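Local coordinates for protein separin (Saccharomyces cerevisiae, PDB 5U1T) that cleaves the MCD1/SCC1 subunit of cohesin at the onset of anaphase, acting as a caspase-like cysteine protease central to chromosome segregation, at residues Gly807-Cys812 and Gly1506-Thr1511; Glu1409-Met1414 and Lys1440-Leu1445; Glu1449-Glu1454 and Glu1475-Ser1480; Lys1481-Cys1486 and Ile1514-Leu1519; Ala1490-Leu1495 and Gly1520-Val1525. All blocks are in the same frame, centred on the assembly; numbering follows the deposited sequence.

Four of the five contacts sit within the caspase-like protease part, and contact 1 ties that part to the helical region far earlier in the chain. Contacts 2 and 5 belong to the same six-stranded sheet, with centres about 16 Å apart. Contact 3 joins the approach to helix 1453-1461 to the loop after strand 1465-1469, and its Val1478 CG1 packs on Ile1483 CD1 of contact 4 at 4.0 Å. Contact 4 packs the helix that crosses over between the two strands of contact 5; their centres lie about 10 Å apart. Arg810 of contact 1 probably hydrogen-bonds Ser1480 of contact 3. The side chains of Tyr1477 and Leu1494 are about 12 and 10 Å from that of Cys1497, the active-site residue inferred by similarity.

Contact 1 (Gly807-Cys812 and Gly1506-Thr1511); sequences GSARDC and GKLEPT
Gly807 and Glu1509 make an interdomain backbone contact, where the turn leading into helix 809-825 meets the loop between strand 1492-1494 and helix 1513-1519 of the protease. Its one cross-segment hydrogen bond runs from Glu1509 N to Gly807 O (2.8 Å), in the carbonyl plane on a lone pair, and Ser808 pairs with Glu1509 as a single beta bridge. Beside it Leu1508 points its branch at the first turn of helix 809-825: CD1 lies 3.7 Å from Ala809 CA and 4.0 Å from Cys812 SG. Farther along, Arg810 and Thr1511 cross at about a right angle, with Arg810 NE 3.6 Å from Thr1511 CG2. The guanidinium goes on to bond Ser1480 OG through NH2 and makes a cation-pi contact with an aromatic side chain of another protein's chain. An alanine at Arg810 would probably leave the Ser1480 hydroxyl and that aromatic group without this partner. The joint thus fixes backbone to backbone at one point, while the arginine links helical part, protease and bound protein.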
# COMPACT_ATOMS: atom_id res chain seq x y z
N GLY A 807 -7.36 21.27 -14.55
CA GLY A 807 -8.25 22.29 -14.01
C GLY A 807 -9.67 21.89 -13.64
O GLY A 807 -10.49 22.74 -13.33
N SER A 808 -9.97 20.60 -13.67
CA SER A 808 -11.32 20.15 -13.38
C SER A 808 -11.68 20.20 -11.90
O SER A 808 -11.50 19.23 -11.17
CB SER A 808 -11.52 18.73 -13.90
OG SER A 808 -12.87 18.35 -13.74
N ALA A 809 -12.20 21.34 -11.45
CA ALA A 809 -12.73 21.48 -10.11
C ALA A 809 -13.76 20.38 -9.79
O ALA A 809 -13.77 19.83 -8.69
CB ALA A 809 -13.35 22.85 -9.92
N ARG A 810 -14.61 20.06 -10.76
CA ARG A 810 -15.69 19.11 -10.53
C ARG A 810 -15.20 17.77 -9.98
O ARG A 810 -15.75 17.23 -9.01
CB ARG A 810 -16.48 18.90 -11.83
CG ARG A 810 -17.85 18.24 -11.62
CD ARG A 810 -18.50 17.84 -12.94
NE ARG A 810 -19.26 18.93 -13.56
CZ ARG A 810 -20.60 18.95 -13.67
NH1 ARG A 810 -21.22 19.97 -14.26
NH2 ARG A 810 -21.32 17.93 -13.20
N ASP A 811 -14.17 17.22 -10.60
CA ASP A 811 -13.69 15.89 -10.21
C ASP A 811 -12.86 15.96 -8.95
O ASP A 811 -12.78 15.00 -8.20
CB ASP A 811 -12.87 15.25 -11.32
CG ASP A 811 -13.68 15.01 -12.57
OD1 ASP A 811 -14.29 13.93 -12.67
OD2 ASP A 811 -13.69 15.90 -13.44
N CYS A 812 -12.22 17.10 -8.74
CA CYS A 812 -11.38 17.28 -7.58
C CYS A 812 -12.23 17.32 -6.33
O CYS A 812 -11.89 16.71 -5.31
CB CYS A 812 -10.54 18.55 -7.72
SG CYS A 812 -9.09 18.34 -8.77
N GLY A 1506 -11.17 28.86 -7.05
CA GLY A 1506 -9.83 29.39 -7.10
C GLY A 1506 -9.14 29.22 -8.44
O GLY A 1506 -9.65 29.66 -9.47
N LYS A 1507 -8.00 28.54 -8.42
CA LYS A 1507 -7.15 28.42 -9.59
C LYS A 1507 -7.54 27.27 -10.48
O LYS A 1507 -6.83 26.92 -11.42
CB LYS A 1507 -5.70 28.28 -9.16
CG LYS A 1507 -5.23 29.45 -8.32
CD LYS A 1507 -3.86 29.18 -7.71
CE LYS A 1507 -3.62 30.12 -6.52
NZ LYS A 1507 -4.75 30.04 -5.52
N LEU A 1508 -8.67 26.66 -10.20
CA LEU A 1508 -9.18 25.64 -11.10
C LEU A 1508 -10.31 26.23 -11.95
O LEU A 1508 -10.83 27.32 -11.65
CB LEU A 1508 -9.65 24.41 -10.33
CG LEU A 1508 -8.64 23.65 -9.46
CD1 LEU A 1508 -9.30 22.37 -8.91
CD2 LEU A 1508 -7.34 23.34 -10.23
N GLU A 1509 -10.68 25.52 -13.02
CA GLU A 1509 -11.77 25.97 -13.88
C GLU A 1509 -13.11 25.68 -13.22
O GLU A 1509 -13.29 24.64 -12.60
CB GLU A 1509 -11.71 25.28 -15.24
CG GLU A 1509 -10.45 25.55 -16.00
CD GLU A 1509 -10.21 27.03 -16.23
OE1 GLU A 1509 -11.17 27.76 -16.56
OE2 GLU A 1509 -9.06 27.48 -16.04
N PRO A 1510 -14.04 26.63 -13.33
CA PRO A 1510 -15.36 26.46 -12.76
C PRO A 1510 -16.23 25.68 -13.74
O PRO A 1510 -15.78 25.42 -14.85
CB PRO A 1510 -15.84 27.90 -12.61
CG PRO A 1510 -15.24 28.58 -13.79
CD PRO A 1510 -13.90 27.92 -14.03
N THR A 1511 -17.44 25.31 -13.34
CA THR A 1511 -18.39 24.81 -14.33
C THR A 1511 -19.81 25.06 -13.92
O THR A 1511 -20.09 25.52 -12.81
CB THR A 1511 -18.25 23.30 -14.61
OG1 THR A 1511 -19.02 22.97 -15.78
CG2 THR A 1511 -18.73 22.45 -13.39

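Contact 2 (Glu1409-Met1414 and Lys1440-Leu1445); sequences EDNISM and KPSSQL
Ser1443 turns OG anti to its own carbonyl carbon (chi1 -76°), which puts the hydroxyl in front of Ile1412 N to accept its hydrogen bond at 2.9 Å. Ile1412 holds CG1 in the crowded position between N and carbonyl carbon (chi1 62°), and the branch lies against that same oxygen. Just before this, Asn1411 N gives a nearly straight bond to Pro1441 O (2.8 Å), lying almost along the C=O axis. The Asn1411 carboxamide lies beside Ser1442, its exact placing doubtful. An alanine at Asn1411 would keep the backbone bond but would probably cost the Ser1442 side chain its carboxamide neighbour. Parallel pairing follows, first through a weak bond from Gln1444 N to Ile1412 O (3.3 Å), then from Met1414 N to Gln1444 O (3.0 Å), with Met1414 CG 4.0 Å from Leu1445 CD1. The two strands belong to a beta-alpha-beta unit whose crossover is helix 1423-1436, and strand 1444-1447 ends the sheet within this chain. A serine hydroxyl therefore stands in for a backbone acceptor where the two strands begin to pair.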
# COMPACT_ATOMS: atom_id res chain seq x y z
N GLU A 1409 -41.57 25.26 -37.15
CA GLU A 1409 -42.85 24.78 -37.63
C GLU A 1409 -43.21 23.38 -37.15
O GLU A 1409 -44.31 22.92 -37.41
CB GLU A 1409 -42.90 24.81 -39.16
CG GLU A 1409 -42.86 26.21 -39.76
CD GLU A 1409 -42.83 26.23 -41.29
OE1 GLU A 1409 -42.64 25.13 -41.89
OE2 GLU A 1409 -42.98 27.31 -41.90
N ASP A 1410 -42.28 22.73 -36.44
CA ASP A 1410 -42.54 21.44 -35.79
C ASP A 1410 -41.38 20.95 -34.90
O ASP A 1410 -40.29 21.52 -34.90
CB ASP A 1410 -42.85 20.36 -36.82
CG ASP A 1410 -41.87 20.34 -37.98
OD1 ASP A 1410 -40.64 20.45 -37.74
OD2 ASP A 1410 -42.33 20.21 -39.14
N ASN A 1411 -41.65 19.88 -34.17
CA ASN A 1411 -40.67 19.24 -33.31
C ASN A 1411 -40.01 20.17 -32.30
O ASN A 1411 -38.79 20.15 -32.14
CB ASN A 1411 -39.58 18.58 -34.15
CG ASN A 1411 -39.79 17.09 -34.29
OD1 ASN A 1411 -40.04 16.59 -35.38
ND2 ASN A 1411 -39.70 16.36 -33.17
N ILE A 1412 -40.82 20.97 -31.61
CA ILE A 1412 -40.31 21.83 -30.55
C ILE A 1412 -40.72 21.30 -29.15
O ILE A 1412 -41.87 20.93 -28.92
CB ILE A 1412 -40.77 23.29 -30.78
CG1 ILE A 1412 -42.29 23.42 -30.74
CG2 ILE A 1412 -40.21 23.83 -32.08
CD1 ILE A 1412 -42.81 23.92 -29.45
N SER A 1413 -39.75 21.25 -28.23
CA SER A 1413 -39.96 20.72 -26.87
C SER A 1413 -40.09 21.83 -25.85
O SER A 1413 -39.46 22.89 -25.98
CB SER A 1413 -38.80 19.80 -26.45
OG SER A 1413 -38.61 18.73 -27.36
N MET A 1414 -40.89 21.60 -24.81
CA MET A 1414 -41.01 22.56 -23.74
C MET A 1414 -41.27 21.89 -22.42
O MET A 1414 -41.89 20.83 -22.35
CB MET A 1414 -42.11 23.55 -24.03
CG MET A 1414 -43.16 23.01 -24.94
SD MET A 1414 -44.04 24.35 -25.72
CE MET A 1414 -42.68 25.49 -25.95
N LYS A 1440 -48.58 21.95 -34.47
CA LYS A 1440 -47.13 21.88 -34.67
C LYS A 1440 -46.62 20.49 -34.28
O LYS A 1440 -46.38 20.24 -33.11
CB LYS A 1440 -46.43 22.95 -33.84
CG LYS A 1440 -45.24 23.61 -34.49
CD LYS A 1440 -45.04 25.00 -33.90
CE LYS A 1440 -46.15 25.96 -34.34
NZ LYS A 1440 -46.08 26.33 -35.79
N PRO A 1441 -46.45 19.59 -35.27
CA PRO A 1441 -46.26 18.14 -35.05
C PRO A 1441 -44.99 17.73 -34.28
O PRO A 1441 -44.04 18.50 -34.18
CB PRO A 1441 -46.22 17.56 -36.47
CG PRO A 1441 -45.92 18.72 -37.38
CD PRO A 1441 -46.48 19.94 -36.71
N SER A 1442 -45.01 16.51 -33.75
CA SER A 1442 -43.92 15.93 -32.95
C SER A 1442 -43.38 16.84 -31.84
O SER A 1442 -42.21 16.73 -31.45
CB SER A 1442 -42.76 15.49 -33.85
OG SER A 1442 -41.68 15.00 -33.05
N SER A 1443 -44.23 17.72 -31.34
CA SER A 1443 -43.85 18.60 -30.25
C SER A 1443 -44.32 18.04 -28.93
O SER A 1443 -45.37 17.39 -28.87
CB SER A 1443 -44.41 20.00 -30.47
OG SER A 1443 -43.66 20.68 -31.46
N GLN A 1444 -43.55 18.27 -27.87
CA GLN A 1444 -43.89 17.71 -26.56
C GLN A 1444 -43.86 18.80 -25.49
O GLN A 1444 -43.07 19.74 -25.57
CB GLN A 1444 -42.93 16.56 -26.20
CG GLN A 1444 -43.33 15.75 -24.96
CD GLN A 1444 -42.44 14.54 -24.70
OE1 GLN A 1444 -41.40 14.35 -25.35
NE2 GLN A 1444 -42.83 13.70 -23.74
N LEU A 1445 -44.76 18.68 -24.52
CA LEU A 1445 -44.82 19.60 -23.40
C LEU A 1445 -44.84 18.83 -22.10
O LEU A 1445 -45.59 17.87 -21.98
CB LEU A 1445 -46.05 20.48 -23.49
CG LEU A 1445 -46.51 21.17 -22.20
CD1 LEU A 1445 -45.50 22.19 -21.74
CD2 LEU A 1445 -47.84 21.84 -22.45

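Contact 3 (Glu1449-Glu1454 and Glu1475-Ser1480); sequences EKPEEE and EQYVRS
Pro1451 lies on the ring of Tyr1477 in a CH-pi contact that joins the approach to helix 1453-1461 with the loop after strand 1465-1469 of the caspase-like domain. This is the tightly packed part. Pro1451 CD stands over the middle of the ring, 3.7 Å from its centroid and 7° off the normal, while Pro1451 CG comes within 3.5 Å of Tyr1477 CD2. Gln1476 CG covers the opposite face, its NE2 covalently linked to a polar side chain of another protein's chain. Leu1456, Pro1418 and Tyr1468 also pack on the ring. The loose side is exposed Lys1450, whose CG approaches Tyr1477 CE1 obliquely at 4.2 Å. On the polar side Glu1453 extends, CG anti to the backbone N, into a salt bridge with Arg1479, the carboxylate and guanidinium planes 43° apart; apolar side chains of the other protein pack on both. Weak bonds reach Glu1453 OE1 from Arg1479 N and OE2 from NH1. The shortest of these bonds, 2.9 Å, joins Arg1479 NE to the syn lone pair of Glu1453 OE1.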
# COMPACT_ATOMS: atom_id res chain seq x y z
N GLU A 1449 -45.04 18.72 -13.83
CA GLU A 1449 -44.70 17.30 -13.84
C GLU A 1449 -43.19 17.13 -13.93
O GLU A 1449 -42.57 17.65 -14.85
CB GLU A 1449 -45.41 16.62 -15.02
CG GLU A 1449 -45.22 15.11 -15.11
CD GLU A 1449 -45.91 14.52 -16.34
OE1 GLU A 1449 -46.10 15.27 -17.33
OE2 GLU A 1449 -46.27 13.31 -16.30
N LYS A 1450 -42.60 16.43 -12.97
CA LYS A 1450 -41.17 16.13 -13.02
C LYS A 1450 -40.84 15.29 -14.25
O LYS A 1450 -41.34 14.18 -14.40
CB LYS A 1450 -40.72 15.39 -11.76
CG LYS A 1450 -40.81 16.21 -10.49
CD LYS A 1450 -40.27 15.44 -9.31
CE LYS A 1450 -40.22 16.32 -8.07
NZ LYS A 1450 -41.56 16.90 -7.75
N PRO A 1451 -40.00 15.84 -15.16
CA PRO A 1451 -39.62 15.08 -16.35
C PRO A 1451 -38.57 14.03 -16.01
O PRO A 1451 -37.69 14.30 -15.21
CB PRO A 1451 -39.06 16.15 -17.28
CG PRO A 1451 -38.52 17.21 -16.36
CD PRO A 1451 -39.42 17.20 -15.15
N GLU A 1452 -38.67 12.84 -16.60
CA GLU A 1452 -37.72 11.76 -16.33
C GLU A 1452 -36.58 11.77 -17.34
O GLU A 1452 -36.79 12.07 -18.51
CB GLU A 1452 -38.44 10.40 -16.34
CG GLU A 1452 -38.69 9.83 -14.94
CD GLU A 1452 -39.72 8.71 -14.95
OE1 GLU A 1452 -39.55 7.74 -14.17
OE2 GLU A 1452 -40.70 8.81 -15.74
N GLU A 1453 -35.38 11.41 -16.87
CA GLU A 1453 -34.13 11.60 -17.60
C GLU A 1453 -34.15 11.25 -19.09
O GLU A 1453 -33.63 12.00 -19.92
CB GLU A 1453 -33.00 10.80 -16.94
CG GLU A 1453 -31.61 11.16 -17.48
CD GLU A 1453 -30.50 10.37 -16.81
OE1 GLU A 1453 -29.42 10.94 -16.51
OE2 GLU A 1453 -30.70 9.16 -16.58
N GLU A 1454 -34.76 10.12 -19.45
CA GLU A 1454 -34.72 9.67 -20.84
C GLU A 1454 -35.59 10.52 -21.78
O GLU A 1454 -35.35 10.55 -22.99
CB GLU A 1454 -35.15 8.20 -20.93
CG GLU A 1454 -36.61 7.99 -21.31
CD GLU A 1454 -36.99 6.52 -21.45
OE1 GLU A 1454 -36.27 5.66 -20.87
OE2 GLU A 1454 -38.01 6.23 -22.13
N GLU A 1475 -30.71 20.07 -14.22
CA GLU A 1475 -29.72 19.17 -13.64
C GLU A 1475 -30.38 18.12 -12.75
O GLU A 1475 -29.92 16.98 -12.64
CB GLU A 1475 -28.68 19.95 -12.83
CG GLU A 1475 -28.23 21.23 -13.48
CD GLU A 1475 -29.18 22.39 -13.23
OE1 GLU A 1475 -30.06 22.28 -12.34
OE2 GLU A 1475 -29.05 23.42 -13.92
N GLN A 1476 -31.46 18.53 -12.11
CA GLN A 1476 -32.17 17.68 -11.17
C GLN A 1476 -32.96 16.56 -11.90
O GLN A 1476 -33.49 15.66 -11.25
CB GLN A 1476 -33.10 18.53 -10.30
CG GLN A 1476 -34.18 19.31 -11.06
CD GLN A 1476 -33.74 20.70 -11.52
OE1 GLN A 1476 -32.74 20.85 -12.22
NE2 GLN A 1476 -34.49 21.71 -11.12
N TYR A 1477 -33.02 16.62 -13.23
CA TYR A 1477 -33.73 15.62 -14.02
C TYR A 1477 -32.84 14.92 -15.04
O TYR A 1477 -33.29 13.99 -15.71
CB TYR A 1477 -34.93 16.26 -14.76
CG TYR A 1477 -35.76 17.17 -13.89
CD1 TYR A 1477 -36.29 16.74 -12.68
CD2 TYR A 1477 -35.99 18.48 -14.27
CE1 TYR A 1477 -37.04 17.58 -11.88
CE2 TYR A 1477 -36.74 19.33 -13.49
CZ TYR A 1477 -37.26 18.88 -12.30
OH TYR A 1477 -38.00 19.73 -11.52
N VAL A 1478 -31.59 15.35 -15.19
CA VAL A 1478 -30.69 14.70 -16.13
C VAL A 1478 -29.25 15.03 -15.79
O VAL A 1478 -28.92 16.19 -15.53
CB VAL A 1478 -30.98 15.10 -17.58
CG1 VAL A 1478 -30.95 16.61 -17.74
CG2 VAL A 1478 -30.02 14.42 -18.53
N ARG A 1479 -28.40 14.01 -15.78
CA ARG A 1479 -27.03 14.16 -15.31
C ARG A 1479 -26.17 14.92 -16.31
O ARG A 1479 -26.41 14.85 -17.51
CB ARG A 1479 -26.43 12.79 -15.04
CG ARG A 1479 -27.11 12.03 -13.92
CD ARG A 1479 -26.64 10.61 -13.90
NE ARG A 1479 -27.29 9.80 -14.92
CZ ARG A 1479 -26.84 8.62 -15.33
NH1 ARG A 1479 -27.48 7.93 -16.26
NH2 ARG A 1479 -25.72 8.15 -14.80
N SER A 1480 -25.18 15.63 -15.78
CA SER A 1480 -24.20 16.36 -16.58
C SER A 1480 -23.60 15.44 -17.65
O SER A 1480 -23.40 15.84 -18.79
CB SER A 1480 -23.09 16.94 -15.68
OG SER A 1480 -23.60 17.68 -14.56

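Contact 4 (Lys1481-Cys1486 and Ile1514-Leu1519); sequences KEIKKC and IYTYLL
Lys1484 and Leu1519 bring the two backbones closest, their CA atoms 5.5 Å apart, where a type I beta turn from Ile1483 to Cys1486 passes the last turn of helix 1513-1519. This is the packing of a short helix, 1480-1483, against the crossover helix of a beta-alpha-beta unit in the protease fold. Ile1483 and Tyr1517 are the other near pair, with CA atoms 6.6 Å apart. Two carbonyl oxygens, Lys1484 O and Leu1519 O, lie 4.0 Å apart, and Lys1085 NZ from helix 1075-1088 hydrogen-bonds to both, which would probably offset the repulsion between them. The side chains meet through carbon. Lys1484 is extended beyond CG and lays its aliphatic end over Thr1516, Lys1484 CE coming 3.6 Å from Thr1516 CG2. Thr1516 keeps OG1 between N and the carbonyl carbon (chi1 86°), where it bonds Thr1513 O one turn back, leaving the methyl to face the lysine. Ile1483 also reaches Thr1516: Ile1483 CG2 lies 3.8 Å from Thr1516 O. Tyr1517, held at its hydroxyl by a bond to Gly1473 O, offers its ring obliquely, and there Ile1483 CD1 stands 4.1 Å from Tyr1517 CE1.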
# COMPACT_ATOMS: atom_id res chain seq x y z
N LYS A 1481 -23.38 14.19 -17.26
CA LYS A 1481 -22.67 13.19 -18.06
C LYS A 1481 -23.29 12.85 -19.40
O LYS A 1481 -22.59 12.69 -20.40
CB LYS A 1481 -22.55 11.90 -17.26
CG LYS A 1481 -22.06 12.12 -15.85
CD LYS A 1481 -20.54 11.99 -15.78
CE LYS A 1481 -20.08 10.58 -16.17
NZ LYS A 1481 -18.62 10.38 -15.95
N GLU A 1482 -24.61 12.72 -19.41
CA GLU A 1482 -25.32 12.28 -20.60
C GLU A 1482 -25.55 13.42 -21.59
O GLU A 1482 -25.54 13.20 -22.81
CB GLU A 1482 -26.66 11.65 -20.21
CG GLU A 1482 -26.80 10.18 -20.60
CD GLU A 1482 -25.78 9.28 -19.90
OE1 GLU A 1482 -25.43 9.53 -18.73
OE2 GLU A 1482 -25.34 8.32 -20.56
N ILE A 1483 -25.77 14.63 -21.10
CA ILE A 1483 -25.85 15.77 -22.01
C ILE A 1483 -24.52 15.83 -22.76
O ILE A 1483 -24.49 15.98 -23.99
CB ILE A 1483 -26.11 17.09 -21.27
CG1 ILE A 1483 -27.55 17.14 -20.76
CG2 ILE A 1483 -25.88 18.25 -22.20
CD1 ILE A 1483 -27.73 18.09 -19.62
N LYS A 1484 -23.43 15.66 -22.01
CA LYS A 1484 -22.06 15.75 -22.54
C LYS A 1484 -21.72 14.66 -23.54
O LYS A 1484 -20.78 14.80 -24.32
CB LYS A 1484 -21.04 15.74 -21.39
CG LYS A 1484 -21.03 17.02 -20.58
CD LYS A 1484 -19.94 17.05 -19.53
CE LYS A 1484 -20.17 18.22 -18.60
NZ LYS A 1484 -19.37 18.14 -17.37
N LYS A 1485 -22.48 13.57 -23.52
CA LYS A 1485 -22.21 12.47 -24.44
C LYS A 1485 -22.82 12.77 -25.79
O LYS A 1485 -22.36 12.25 -26.80
CB LYS A 1485 -22.73 11.15 -23.89
CG LYS A 1485 -21.94 10.67 -22.69
CD LYS A 1485 -22.37 9.30 -22.22
CE LYS A 1485 -21.71 8.96 -20.88
NZ LYS A 1485 -22.00 7.56 -20.47
N CYS A 1486 -23.84 13.63 -25.79
CA CYS A 1486 -24.50 14.02 -27.04
C CYS A 1486 -23.54 14.72 -27.97
O CYS A 1486 -22.44 15.13 -27.58
CB CYS A 1486 -25.69 14.94 -26.76
SG CYS A 1486 -26.84 14.32 -25.56
N ILE A 1514 -24.22 25.63 -18.42
CA ILE A 1514 -23.94 26.34 -19.65
C ILE A 1514 -22.85 25.67 -20.52
O ILE A 1514 -23.07 25.40 -21.71
CB ILE A 1514 -23.55 27.75 -19.27
CG1 ILE A 1514 -23.08 28.51 -20.49
CG2 ILE A 1514 -22.57 27.73 -18.02
CD1 ILE A 1514 -24.21 28.77 -21.35
N TYR A 1515 -21.74 25.33 -19.91
CA TYR A 1515 -20.65 24.68 -20.61
C TYR A 1515 -21.02 23.27 -21.01
O TYR A 1515 -20.53 22.77 -22.01
CB TYR A 1515 -19.43 24.56 -19.71
CG TYR A 1515 -18.58 25.79 -19.59
CD1 TYR A 1515 -18.81 26.90 -20.37
CD2 TYR A 1515 -17.55 25.84 -18.69
CE1 TYR A 1515 -18.03 28.02 -20.24
CE2 TYR A 1515 -16.77 26.96 -18.55
CZ TYR A 1515 -17.02 28.04 -19.33
OH TYR A 1515 -16.23 29.13 -19.20
N THR A 1516 -21.85 22.62 -20.23
CA THR A 1516 -22.23 21.27 -20.56
C THR A 1516 -23.04 21.22 -21.84
O THR A 1516 -22.79 20.38 -22.68
CB THR A 1516 -22.93 20.54 -19.42
OG1 THR A 1516 -24.32 20.83 -19.45
CG2 THR A 1516 -22.39 20.98 -18.12
N TYR A 1517 -23.97 22.14 -22.02
CA TYR A 1517 -24.75 22.14 -23.23
C TYR A 1517 -23.84 22.38 -24.40
O TYR A 1517 -23.92 21.70 -25.39
CB TYR A 1517 -25.82 23.20 -23.20
CG TYR A 1517 -27.06 22.78 -22.49
CD1 TYR A 1517 -27.03 22.48 -21.16
CD2 TYR A 1517 -28.26 22.72 -23.14
CE1 TYR A 1517 -28.17 22.11 -20.49
CE2 TYR A 1517 -29.40 22.34 -22.48
CZ TYR A 1517 -29.34 22.04 -21.15
OH TYR A 1517 -30.47 21.67 -20.48
N LEU A 1518 -22.95 23.34 -24.29
CA LEU A 1518 -22.06 23.61 -25.41
C LEU A 1518 -21.34 22.33 -25.81
O LEU A 1518 -21.19 22.04 -26.99
CB LEU A 1518 -21.06 24.70 -25.05
CG LEU A 1518 -21.64 26.11 -25.07
CD1 LEU A 1518 -20.64 27.16 -24.58
CD2 LEU A 1518 -22.09 26.41 -26.47
N LEU A 1519 -20.93 21.57 -24.80
CA LEU A 1519 -20.20 20.34 -25.04
C LEU A 1519 -21.10 19.23 -25.60
O LEU A 1519 -20.62 18.30 -26.25
CB LEU A 1519 -19.51 19.87 -23.76
CG LEU A 1519 -18.32 20.73 -23.35
CD1 LEU A 1519 -17.72 20.21 -22.06
CD2 LEU A 1519 -17.29 20.75 -24.46

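Contact 5 (Ala1490-Leu1495 and Gly1520-Val1525); sequences APSFLL and GGCPMV
Ser1492 and Val1525 form a parallel beta bridge between the two strands of a beta-alpha-beta unit, 1492-1494 and 1524-1528, connected through helix 1513-1519. Ser1492 N bonds Met1524 O at 2.9 Å, and the same oxygen also receives a CA-H contact from Pro1491 CA at 3.2 Å. The second strand is reached after a Schellman motif at Gly1521, which closes the crossover helix. On one side of the pair Met1524 curls back, bent at chi2 and chi3, so that CE comes 3.9 Å from Pro1491 CB and 4.4 Å from Phe1493 CE1. Val1525 CG2 takes the other side, 4.0 Å from Leu1494 CD1, with Ile1514 packing on Val1525 and Tyr1517 on Leu1494. Ser1492 keeps its hydroxyl within its own segment, OG giving a hydrogen bond to Ala1490 O at 2.8 Å. Every touching residue is buried, so the polar atoms here need partners inside the protein, and this serine's N-H and hydroxyl find theirs in two backbone carbonyls while apolar contacts make up most of the remainder.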
# COMPACT_ATOMS: atom_id res chain seq x y z
N ALA A 1490 -30.54 20.75 -29.26
CA ALA A 1490 -31.39 21.83 -29.72
C ALA A 1490 -31.01 23.13 -29.05
O ALA A 1490 -30.64 23.13 -27.87
CB ALA A 1490 -32.86 21.50 -29.46
N PRO A 1491 -31.10 24.24 -29.80
CA PRO A 1491 -31.04 25.59 -29.23
C PRO A 1491 -31.90 25.67 -27.98
O PRO A 1491 -33.09 25.40 -28.06
CB PRO A 1491 -31.59 26.46 -30.36
CG PRO A 1491 -31.23 25.73 -31.61
CD PRO A 1491 -31.31 24.26 -31.26
N SER A 1492 -31.33 26.01 -26.84
CA SER A 1492 -32.07 25.93 -25.59
C SER A 1492 -32.33 27.28 -24.92
O SER A 1492 -31.43 28.10 -24.78
CB SER A 1492 -31.34 25.01 -24.62
OG SER A 1492 -31.11 23.75 -25.23
N PHE A 1493 -33.58 27.51 -24.53
CA PHE A 1493 -33.93 28.64 -23.67
C PHE A 1493 -34.02 28.18 -22.21
O PHE A 1493 -35.09 27.84 -21.71
CB PHE A 1493 -35.27 29.27 -24.11
CG PHE A 1493 -35.20 30.02 -25.41
CD1 PHE A 1493 -34.48 31.19 -25.51
CD2 PHE A 1493 -35.86 29.57 -26.53
CE1 PHE A 1493 -34.42 31.89 -26.71
CE2 PHE A 1493 -35.80 30.27 -27.73
CZ PHE A 1493 -35.08 31.43 -27.82
N LEU A 1494 -32.88 28.15 -21.52
CA LEU A 1494 -32.84 27.78 -20.11
C LEU A 1494 -33.35 28.91 -19.22
O LEU A 1494 -32.58 29.49 -18.44
CB LEU A 1494 -31.40 27.40 -19.69
CG LEU A 1494 -30.93 25.95 -19.75
CD1 LEU A 1494 -30.98 25.43 -21.16
CD2 LEU A 1494 -29.53 25.82 -19.20
N LEU A 1495 -34.63 29.25 -19.33
CA LEU A 1495 -35.15 30.44 -18.63
C LEU A 1495 -35.45 30.19 -17.14
O LEU A 1495 -36.60 30.33 -16.71
CB LEU A 1495 -36.41 30.95 -19.32
CG LEU A 1495 -36.44 30.90 -20.85
CD1 LEU A 1495 -37.80 31.35 -21.42
CD2 LEU A 1495 -35.32 31.73 -21.42
N GLY A 1520 -22.40 19.33 -25.34
CA GLY A 1520 -23.36 18.44 -25.96
C GLY A 1520 -23.65 18.79 -27.41
O GLY A 1520 -24.40 18.09 -28.10
N GLY A 1521 -23.06 19.87 -27.90
CA GLY A 1521 -23.22 20.23 -29.29
C GLY A 1521 -24.38 21.18 -29.52
O GLY A 1521 -24.81 21.38 -30.65
N CYS A 1522 -24.88 21.75 -28.43
CA CYS A 1522 -25.80 22.88 -28.49
C CYS A 1522 -25.08 24.03 -29.17
O CYS A 1522 -23.93 24.33 -28.83
CB CYS A 1522 -26.28 23.28 -27.09
SG CYS A 1522 -27.56 24.56 -27.02
N PRO A 1523 -25.74 24.65 -30.17
CA PRO A 1523 -25.23 25.78 -30.95
C PRO A 1523 -25.73 27.14 -30.47
O PRO A 1523 -25.29 28.17 -30.98
CB PRO A 1523 -25.76 25.47 -32.35
CG PRO A 1523 -27.06 24.82 -32.10
CD PRO A 1523 -26.96 24.09 -30.78
N MET A 1524 -26.65 27.15 -29.51
CA MET A 1524 -27.16 28.39 -28.92
C MET A 1524 -27.86 28.06 -27.63
O MET A 1524 -28.88 27.39 -27.64
CB MET A 1524 -28.13 29.12 -29.87
CG MET A 1524 -28.53 30.55 -29.45
SD MET A 1524 -29.51 30.79 -27.95
CE MET A 1524 -30.91 29.73 -28.28
N VAL A 1525 -27.33 28.52 -26.51
CA VAL A 1525 -27.95 28.25 -25.23
C VAL A 1525 -28.06 29.54 -24.44
O VAL A 1525 -27.11 30.33 -24.36
CB VAL A 1525 -27.18 27.19 -24.42
CG1 VAL A 1525 -25.71 27.57 -24.29
CG2 VAL A 1525 -27.82 27.00 -23.05